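Local structure of quinonprotein alcohol dehydrogenase-like protein (Bacteroides thetaiotaomicron VPI-5482, 4R5O) at residues S344-I349 against I365-G370; I373-Q378 against Y387-E392. The protein is of unknown function but binds calcium and joins an immunoglobulin-like beta-sandwich to a seven-bladed beta-propeller. All blocks are in the same frame, centred on the assembly; numbering follows the deposited sequence.

Contact 1: S344-I349 against I365-G370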
loop_
_atom_site.group_PDB
_atom_site.type_symbol
_atom_site.label_atom_id
_atom_site.label_comp_id
_atom_site.label_asym_id
_atom_site.label_seq_id
_atom_site.Cartn_x
_atom_site.Cartn_y
_atom_site.Cartn_z
ATOM N N SER A 344 -17.470 -5.354 -14.909
ATOM C CA SER A 344 -18.731 -4.796 -15.359
ATOM C C SER A 344 -19.460 -4.213 -14.155
ATOM O O SER A 344 -19.150 -4.555 -13.003
ATOM C CB SER A 344 -19.575 -5.831 -16.093
ATOM O OG SER A 344 -19.926 -6.910 -15.246
ATOM N N THR A 345 -20.439 -3.333 -14.431
ATOM C CA THR A 345 -21.230 -2.619 -13.423
ATOM C C THR A 345 -22.044 -3.605 -12.489
ATOM O O THR A 345 -22.453 -3.165 -11.410
ATOM C CB THR A 345 -22.173 -1.613 -14.115
ATOM O OG1 THR A 345 -22.587 -0.621 -13.181
ATOM C CG2 THR A 345 -23.355 -2.259 -14.844
ATOM N N ASP A 346 -22.228 -4.911 -12.876
ATOM C CA ASP A 346 -22.940 -5.952 -12.107
ATOM C C ASP A 346 -21.986 -6.740 -11.157
ATOM O O ASP A 346 -22.453 -7.476 -10.278
ATOM C CB ASP A 346 -23.682 -6.950 -13.031
ATOM C CG ASP A 346 -23.066 -7.279 -14.391
ATOM O OD1 ASP A 346 -22.791 -6.322 -15.176
ATOM O OD2 ASP A 346 -23.050 -8.482 -14.759
ATOM N N GLY A 347 -20.683 -6.541 -11.305
ATOM C CA GLY A 347 -19.703 -7.220 -10.465
ATOM C C GLY A 347 -19.117 -8.462 -11.101
ATOM O O GLY A 347 -18.587 -9.324 -10.401
ATOM N N ALA A 348 -19.230 -8.569 -12.439
ATOM C CA ALA A 348 -18.663 -9.653 -13.246
ATOM C C ALA A 348 -17.282 -9.235 -13.758
ATOM O O ALA A 348 -17.010 -8.040 -13.897
ATOM C CB ALA A 348 -19.588 -10.022 -14.409
ATOM N N ILE A 349 -16.409 -10.206 -14.009
ATOM C CA ILE A 349 -15.074 -9.942 -14.508
ATOM C C ILE A 349 -15.020 -10.532 -15.879
ATOM O O ILE A 349 -15.486 -11.649 -16.107
ATOM C CB ILE A 349 -13.979 -10.483 -13.537
ATOM C CG1 ILE A 349 -14.003 -9.646 -12.232
ATOM C CG2 ILE A 349 -12.559 -10.458 -14.151
ATOM C CD1 ILE A 349 -13.522 -10.330 -11.081
ATOM N N ILE A 365 -15.401 -14.467 -14.878
ATOM C CA ILE A 365 -15.909 -14.692 -13.532
ATOM C C ILE A 365 -17.271 -14.016 -13.462
ATOM O O ILE A 365 -17.371 -12.805 -13.627
ATOM C CB ILE A 365 -14.934 -14.221 -12.425
ATOM C CG1 ILE A 365 -13.608 -14.994 -12.522
ATOM C CG2 ILE A 365 -15.571 -14.407 -11.039
ATOM C CD1 ILE A 365 -12.492 -14.376 -11.767
ATOM N N ALA A 366 -18.318 -14.822 -13.267
ATOM C CA ALA A 366 -19.705 -14.378 -13.173
ATOM C C ALA A 366 -19.944 -13.511 -11.935
ATOM O O ALA A 366 -19.262 -13.660 -10.917
ATOM C CB ALA A 366 -20.626 -15.582 -13.132
ATOM N N ALA A 367 -20.922 -12.613 -12.032
ATOM C CA ALA A 367 -21.324 -11.763 -10.923
ATOM C C ALA A 367 -22.155 -12.558 -9.905
ATOM O O ALA A 367 -22.778 -13.560 -10.269
ATOM C CB ALA A 367 -22.126 -10.582 -11.459
ATOM N N GLU A 368 -22.148 -12.128 -8.642
ATOM C CA GLU A 368 -22.963 -12.695 -7.576
ATOM C C GLU A 368 -23.934 -11.618 -7.134
ATOM O O GLU A 368 -23.503 -10.479 -6.922
ATOM C CB GLU A 368 -22.120 -13.248 -6.412
ATOM C CG GLU A 368 -21.830 -14.750 -6.460
ATOM C CD GLU A 368 -20.915 -15.279 -7.554
ATOM O OE1 GLU A 368 -19.861 -14.655 -7.822
ATOM O OE2 GLU A 368 -21.198 -16.391 -8.059
ATOM N N SER A 369 -25.253 -11.949 -7.055
ATOM C CA SER A 369 -26.278 -10.958 -6.695
ATOM C C SER A 369 -26.046 -10.425 -5.249
ATOM O O SER A 369 -25.680 -11.186 -4.327
ATOM C CB SER A 369 -27.688 -11.520 -6.849
ATOM O OG SER A 369 -27.915 -12.679 -6.070
ATOM N N GLY A 370 -26.170 -9.093 -5.119
ATOM C CA GLY A 370 -25.970 -8.373 -3.863
ATOM C C GLY A 370 -24.522 -8.275 -3.397
ATOM O O GLY A 370 -24.245 -7.905 -2.245
#

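Contact 2: I373-Q378 against Y387-E392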
loop_
_atom_site.group_PDB
_atom_site.type_symbol
_atom_site.label_atom_id
_atom_site.label_comp_id
_atom_site.label_asym_id
_atom_site.label_seq_id
_atom_site.Cartn_x
_atom_site.Cartn_y
_atom_site.Cartn_z
ATOM N N ILE A 373 -17.869 -5.461 -6.733
ATOM C CA ILE A 373 -16.411 -5.319 -6.721
ATOM C C ILE A 373 -16.156 -3.853 -6.414
ATOM O O ILE A 373 -16.619 -2.979 -7.145
ATOM C CB ILE A 373 -15.787 -5.845 -8.042
ATOM C CG1 ILE A 373 -16.101 -7.369 -8.161
ATOM C CG2 ILE A 373 -14.261 -5.561 -8.092
ATOM C CD1 ILE A 373 -15.786 -8.009 -9.416
ATOM N N THR A 374 -15.501 -3.591 -5.280
ATOM C CA THR A 374 -15.366 -2.248 -4.711
ATOM C C THR A 374 -13.917 -1.720 -4.633
ATOM O O THR A 374 -13.660 -0.753 -3.913
ATOM C CB THR A 374 -15.945 -2.275 -3.291
ATOM O OG1 THR A 374 -15.292 -3.313 -2.539
ATOM C CG2 THR A 374 -17.476 -2.500 -3.289
ATOM N N ALA A 375 -12.994 -2.294 -5.407
ATOM C CA ALA A 375 -11.606 -1.846 -5.454
ATOM C C ALA A 375 -10.998 -2.219 -6.774
ATOM O O ALA A 375 -11.559 -3.103 -7.433
ATOM C CB ALA A 375 -10.806 -2.445 -4.317
ATOM N N PRO A 376 -9.872 -1.584 -7.220
ATOM C CA PRO A 376 -9.270 -2.000 -8.498
ATOM C C PRO A 376 -8.788 -3.447 -8.472
ATOM O O PRO A 376 -8.403 -3.947 -7.415
ATOM C CB PRO A 376 -8.089 -1.045 -8.660
ATOM C CG PRO A 376 -7.794 -0.566 -7.345
ATOM C CD PRO A 376 -9.082 -0.503 -6.600
ATOM N N LEU A 377 -8.829 -4.122 -9.631
ATOM C CA LEU A 377 -8.301 -5.479 -9.748
ATOM C C LEU A 377 -6.798 -5.481 -9.613
ATOM O O LEU A 377 -6.142 -4.509 -10.009
ATOM C CB LEU A 377 -8.685 -6.103 -11.096
ATOM C CG LEU A 377 -10.162 -6.326 -11.433
ATOM C CD1 LEU A 377 -10.318 -6.734 -12.889
ATOM C CD2 LEU A 377 -10.796 -7.355 -10.495
ATOM N N GLN A 378 -6.243 -6.561 -9.080
ATOM C CA GLN A 378 -4.791 -6.743 -8.994
ATOM C C GLN A 378 -4.453 -8.133 -9.530
ATOM O O GLN A 378 -5.255 -9.065 -9.458
ATOM C CB GLN A 378 -4.240 -6.518 -7.573
ATOM C CG GLN A 378 -2.722 -6.620 -7.414
ATOM C CD GLN A 378 -1.952 -5.592 -8.203
ATOM O OE1 GLN A 378 -1.863 -5.669 -9.417
ATOM N NE2 GLN A 378 -1.222 -4.721 -7.518
ATOM N N TYR A 387 -6.679 -10.960 -7.978
ATOM C CA TYR A 387 -7.172 -10.560 -6.676
ATOM C C TYR A 387 -8.320 -9.604 -6.858
ATOM O O TYR A 387 -8.130 -8.481 -7.315
ATOM C CB TYR A 387 -6.072 -9.925 -5.818
ATOM C CG TYR A 387 -4.755 -10.658 -5.792
ATOM C CD1 TYR A 387 -4.642 -11.898 -5.190
ATOM C CD2 TYR A 387 -3.594 -10.053 -6.237
ATOM C CE1 TYR A 387 -3.427 -12.573 -5.139
ATOM C CE2 TYR A 387 -2.369 -10.711 -6.178
ATOM C CZ TYR A 387 -2.286 -11.966 -5.610
ATOM O OH TYR A 387 -1.091 -12.631 -5.498
ATOM N N VAL A 388 -9.503 -10.042 -6.475
ATOM C CA VAL A 388 -10.752 -9.315 -6.571
ATOM C C VAL A 388 -11.254 -8.944 -5.179
ATOM O O VAL A 388 -11.312 -9.806 -4.302
ATOM C CB VAL A 388 -11.781 -10.181 -7.317
ATOM C CG1 VAL A 388 -13.052 -9.407 -7.566
ATOM C CG2 VAL A 388 -11.219 -10.695 -8.638
ATOM N N THR A 389 -11.635 -7.663 -4.981
ATOM C CA THR A 389 -12.199 -7.137 -3.732
ATOM C C THR A 389 -13.718 -7.041 -3.880
ATOM O O THR A 389 -14.215 -6.310 -4.728
ATOM C CB THR A 389 -11.574 -5.797 -3.368
ATOM O OG1 THR A 389 -10.154 -5.943 -3.290
ATOM C CG2 THR A 389 -12.118 -5.216 -2.091
ATOM N N TYR A 390 -14.442 -7.816 -3.052
ATOM C CA TYR A 390 -15.900 -7.860 -3.010
ATOM C C TYR A 390 -16.451 -7.226 -1.739
ATOM O O TYR A 390 -15.783 -7.283 -0.699
ATOM C CB TYR A 390 -16.403 -9.312 -3.082
ATOM C CG TYR A 390 -16.108 -10.052 -4.358
ATOM C CD1 TYR A 390 -16.905 -9.884 -5.479
ATOM C CD2 TYR A 390 -15.112 -11.010 -4.408
ATOM C CE1 TYR A 390 -16.676 -10.607 -6.648
ATOM C CE2 TYR A 390 -14.870 -11.739 -5.570
ATOM C CZ TYR A 390 -15.657 -11.537 -6.690
ATOM O OH TYR A 390 -15.433 -12.247 -7.849
ATOM N N THR A 391 -17.691 -6.676 -1.814
ATOM C CA THR A 391 -18.417 -6.141 -0.666
ATOM C C THR A 391 -19.867 -6.569 -0.777
ATOM O O THR A 391 -20.497 -6.353 -1.820
ATOM C CB THR A 391 -18.278 -4.619 -0.519
ATOM O OG1 THR A 391 -16.895 -4.266 -0.400
ATOM C CG2 THR A 391 -19.035 -4.067 0.682
ATOM N N GLU A 392 -20.382 -7.207 0.303
ATOM C CA GLU A 392 -21.793 -7.571 0.417
ATOM C C GLU A 392 -22.515 -6.295 0.800
ATOM O O GLU A 392 -22.268 -5.750 1.881
ATOM C CB GLU A 392 -22.041 -8.735 1.394
ATOM C CG GLU A 392 -21.562 -10.098 0.914
ATOM C CD GLU A 392 -21.974 -11.308 1.739
ATOM O OE1 GLU A 392 -23.086 -11.295 2.315
ATOM O OE2 GLU A 392 -21.231 -12.315 1.706
HETATM O O HOH W 1 -11.045 -5.706 -6.968
HETATM O O HOH W 2 -8.858 -6.647 -5.503
#

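Contact 1: S344-I349 against I365-G370
Ile349 and Ile365 form a single antiparallel, hydrogen-bonded bridge at the side of a hairpin turn in the beta-propeller. The bond from Ile349 N to Ile365 O is 2.8 Å long and nearly straight. The return bond, Ile365 N to Ile349 O, is 3.1 Å. The two side chains come closest at their CB atoms, 4.0 Å apart. Beyond CB they take matching first torsions. Each places CG1 anti to its carbonyl carbon and beside its own backbone N, with chi1 -68° in Ile349 and -61° in Ile365. From there the branches of both go on to strand 386-392, where Ile349 packs on Leu386 and Val388, and Ile365 on Leu386 and Tyr390.

The turn itself is a type I turn from Ser344 to Gly347 followed by a G1 beta bulge. Gly347 N bonds to Ser344 O at 3.0 Å. Ser344 N bonds to Ala348 O at 2.9 Å. Gly347 has a positive phi of 97°, where a CB would press on the preceding carbonyl. The OG of Ser344 accepts a weak bond from Ala348 N, which adds a link across the inside of the turn.

Beyond the bridge the contact is made by alanines. The CB of Ala367 points at the turn and sits by the backbone of Gly347 and Ala348, and 3.3 Å from Asp346 O. The carboxylate of Asp346 adds little here; its OD2 barely reaches the same methyl. Ala348 CB lies 3.9 Å from Ala367 CB, methyl to methyl. Ala348 CA also lies 3.4 Å from Ile365 O, a bent C-H contact to the oxygen that accepts the N-H of Ile349.

Contact 2: I373-Q378 against Y387-E392
Ile373 pairs with Tyr390, and Gln378 with Tyr387, in an antiparallel propeller hairpin whose register shifts by two between the pairs. In the backbone, Thr374 N bonds to Thr389 O at 3.1 Å. Gln378 and Tyr387 exchange two bonds, the shorter from Tyr387 N to Gln378 O at 2.8 Å.

Two waters bridge the strands where the register shifts. One joins Ala375 O to Thr389 N. The other bonds to Tyr387 O and Thr389 OG1 and only weakly to Pro376 O.

One polar side-chain pair crosses the strands. Thr374 OG1 sits between the backbone N and the carbonyl carbon (chi1 55°). It is hydrogen-bonded to Thr391 OG1 at 2.8 Å, the two side chains at about a right angle, and either hydroxyl could donate. Thr391 OG1 also bonds to Ser398 OG.

The apolar contacts centre on Ile373. Its CD1 lies 3.6 Å from Val388 CG1, and its CG1 lies 3.6 Å from Tyr390 CE1. Val388 CG1 also sits over one face of the Tyr390 ring, towards the rim. Leu377 CD2 meets Val388 CG2 at 3.8 Å. Gln378 CB and CG approach the Tyr387 ring at its edge. An alanine at Ile373 would probably open a gap beside Val388 CG1 and Tyr390 CE1.

Strand 397-403 flanks strand 386-392, and Tyr390 OH bonds to Tyr403 OH there. Strands 339-343 and 349-353 pack on Ile373 and Leu377.

Overall arrangement
From the N terminus, the chain leaves strand 339-343, turns, and enters strand 349-353. Contact 1 closes the excursion made by that strand and the loop after it. This loop carries Asp356 and Asp358, which bind a calcium ion. The chain next runs into strand 371-379, turns, and returns along strand 386-392, which closes contact 2 as a hairpin. The two contacts lie in series and neither nests in the other. They touch all the same, with centres 11 Å apart, and Ile349 CD1 packs on Ile373 CD1. Together they tie the 339-353 hairpin to the four-stranded sheet of 371-416.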